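Local coordinates for Cry23AA1 (Bacillus thuringiensis, PDB 4RHZ), which forms a binary protein complex with Cry37Aa1 and, as an aerolysin-family (ETX/MTX2) crystal toxin, probably acts by forming pores in membranes, at the interface of chains A and B. Sequence-based numbering; all coordinates share one arbitrary frame. Chains: chain A, Cry23AA1; chain B, Cry37AA1.

The interface of chains A and B. Residues chain A 48-51, 106-108, 155; chain B 100, 102-105, 120.
Backbone pairing between two different proteins, flanked by a side-chain clasp, makes up this patch of the Cry23Aa1–Cry37Aa1 interface, where the start of strand 50-61 of the long toxin meets the start of strand 105-110 of its compact C2-fold partner. A:Val50 and B:Thr105, which open these strands, form a parallel beta bridge. B:Thr105 N donates to A:Pro49 O at 2.8 Å, and A:Asn51 N returns a bond to B:Thr105 O at 2.9 Å; both donors lie nearly along the C=O axes, so one residue of chain B is gripped through both its backbone polar groups. Beside the bridge, the side chains of A:Val50 and B:Thr105 run the same way, their CG2 methyls loosely apposed.

A:Glu48 reaches across the B:Gly103–B:Thr105 segment on a chain extended beyond CG, with CG anti to its own carbonyl carbon (chi1 -71°). The hydroxyl OG1 of B:Thr105 donates to A:Glu48 OE1 at 2.6 Å, crossing from above the carboxylate plane. A:Glu48 OE1 also meets, at 2.9 Å, the oxygen of a water that bonds to B:Gly103 N and B:Val104 O, tying the carboxylate to the backbone of that segment. Against this, B:Gly103 O lies 3.1 Å from A:Glu48 OE1, an approach that is unfavourable if the carboxylate is ionised and could raise its pKa. The aliphatic stem of B:Lys120 crosses this carboxylate at about a right angle; B:Lys120 NZ stays 4.6 Å from A:Glu48 OE2, so the opposite charges may attract without forming a salt bridge.

On the opposite side of the bridge, B:Val104 points tip to tip at the amide of A:Gln155, its CG1 anti to the backbone N (chi1 173°). B:Val104 CG1 lies 3.5 Å from A:Gln155 NE2 and also touches the A:Asn51 amide. A:Gln155 NE2 donates in plane to a lone pair of A:Asn51 OD1 at 2.7 Å, a bond that would orient the two amides beside the valine methyls. Together, the strand pairing, carboxylate clasp and valine contact join Cry37Aa1 to Cry23Aa1 at this patch and may help set how the two strands align.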
# COMPACT_ATOMS: atom_id res chain seq x y z
N GLU A 48 -2.44 -5.61 2.82
CA GLU A 48 -2.87 -5.03 4.12
C GLU A 48 -1.92 -3.95 4.64
O GLU A 48 -0.70 -4.01 4.42
CB GLU A 48 -3.02 -6.14 5.17
CG GLU A 48 -4.23 -7.10 5.00
CD GLU A 48 -4.38 -8.04 6.23
OE1 GLU A 48 -3.58 -7.91 7.21
OE2 GLU A 48 -5.30 -8.89 6.22
N PRO A 49 -2.45 -2.95 5.32
CA PRO A 49 -1.51 -2.10 6.09
C PRO A 49 -0.62 -2.85 7.11
O PRO A 49 -1.00 -3.93 7.58
CB PRO A 49 -2.46 -1.13 6.86
CG PRO A 49 -3.81 -1.28 6.25
CD PRO A 49 -3.86 -2.58 5.51
N VAL A 50 0.55 -2.30 7.41
CA VAL A 50 1.49 -2.89 8.28
C VAL A 50 1.86 -1.97 9.52
O VAL A 50 2.33 -0.83 9.34
CB VAL A 50 2.81 -3.32 7.52
CG1 VAL A 50 3.84 -3.88 8.51
CG2 VAL A 50 2.49 -4.39 6.42
N ASN A 51 1.72 -2.54 10.73
CA ASN A 51 2.07 -1.90 11.98
C ASN A 51 3.51 -2.14 12.19
O ASN A 51 3.93 -3.28 12.23
CB ASN A 51 1.25 -2.49 13.17
CG ASN A 51 -0.19 -1.92 13.24
OD1 ASN A 51 -0.57 -0.97 12.47
ND2 ASN A 51 -1.00 -2.45 14.19
N VAL A 106 -8.22 -3.96 1.77
CA VAL A 106 -9.03 -5.15 1.95
C VAL A 106 -8.88 -5.67 3.37
O VAL A 106 -7.78 -5.66 3.97
CB VAL A 106 -8.78 -6.34 0.92
CG1 VAL A 106 -9.37 -6.06 -0.54
CG2 VAL A 106 -7.31 -6.79 0.92
N ASN A 107 -10.01 -6.13 3.88
CA ASN A 107 -10.16 -6.65 5.24
C ASN A 107 -10.18 -5.54 6.32
O ASN A 107 -10.27 -5.87 7.51
CB ASN A 107 -9.14 -7.78 5.57
CG ASN A 107 -9.04 -8.89 4.46
OD1 ASN A 107 -10.06 -9.34 3.90
ND2 ASN A 107 -7.79 -9.34 4.15
N SER A 108 -10.15 -4.26 5.93
CA SER A 108 -10.26 -3.17 6.95
C SER A 108 -10.99 -1.88 6.57
O SER A 108 -11.81 -1.85 5.65
CB SER A 108 -8.94 -2.83 7.61
OG SER A 108 -7.95 -2.49 6.66
N GLN A 155 1.36 2.77 11.40
CA GLN A 155 0.70 1.91 10.50
C GLN A 155 0.92 2.42 9.04
O GLN A 155 0.37 3.44 8.65
CB GLN A 155 -0.78 1.81 10.85
CG GLN A 155 -1.51 0.87 10.01
CD GLN A 155 -2.89 0.62 10.49
OE1 GLN A 155 -3.87 1.02 9.84
NE2 GLN A 155 -3.01 -0.05 11.65
N SER B 100 -2.23 -5.73 16.37
CA SER B 100 -3.06 -5.09 15.37
C SER B 100 -4.51 -5.58 15.48
O SER B 100 -4.77 -6.62 16.07
CB SER B 100 -2.55 -5.49 13.97
OG SER B 100 -2.53 -6.91 13.87
N PRO B 102 -7.75 -7.29 13.25
CA PRO B 102 -7.71 -8.23 12.11
C PRO B 102 -7.84 -7.46 10.79
O PRO B 102 -8.66 -6.57 10.70
CB PRO B 102 -8.96 -9.12 12.33
CG PRO B 102 -9.87 -8.31 13.19
CD PRO B 102 -9.01 -7.40 14.03
N GLY B 103 -6.99 -7.76 9.82
CA GLY B 103 -7.02 -6.96 8.58
C GLY B 103 -5.83 -6.05 8.54
O GLY B 103 -5.52 -5.50 7.46
N VAL B 104 -5.15 -5.86 9.68
CA VAL B 104 -3.89 -5.15 9.67
C VAL B 104 -2.83 -6.16 10.01
O VAL B 104 -3.08 -7.07 10.87
CB VAL B 104 -3.87 -4.00 10.65
CG1 VAL B 104 -2.48 -3.36 10.75
CG2 VAL B 104 -4.97 -2.93 10.31
N THR B 105 -1.69 -6.05 9.32
CA THR B 105 -0.63 -7.02 9.44
C THR B 105 0.42 -6.41 10.35
O THR B 105 0.58 -5.19 10.38
CB THR B 105 -0.09 -7.31 8.02
OG1 THR B 105 -0.99 -8.20 7.38
CG2 THR B 105 1.27 -7.92 8.01
N LYS B 120 -0.33 -11.89 9.51
CA LYS B 120 -1.63 -11.39 9.13
C LYS B 120 -2.59 -12.35 9.73
O LYS B 120 -2.24 -13.51 9.83
CB LYS B 120 -1.67 -11.57 7.61
CG LYS B 120 -3.00 -11.53 7.01
CD LYS B 120 -2.95 -12.05 5.56
CE LYS B 120 -4.31 -11.84 4.92
NZ LYS B 120 -4.38 -12.53 3.59
O HOH W 1 -4.27 -9.15 9.76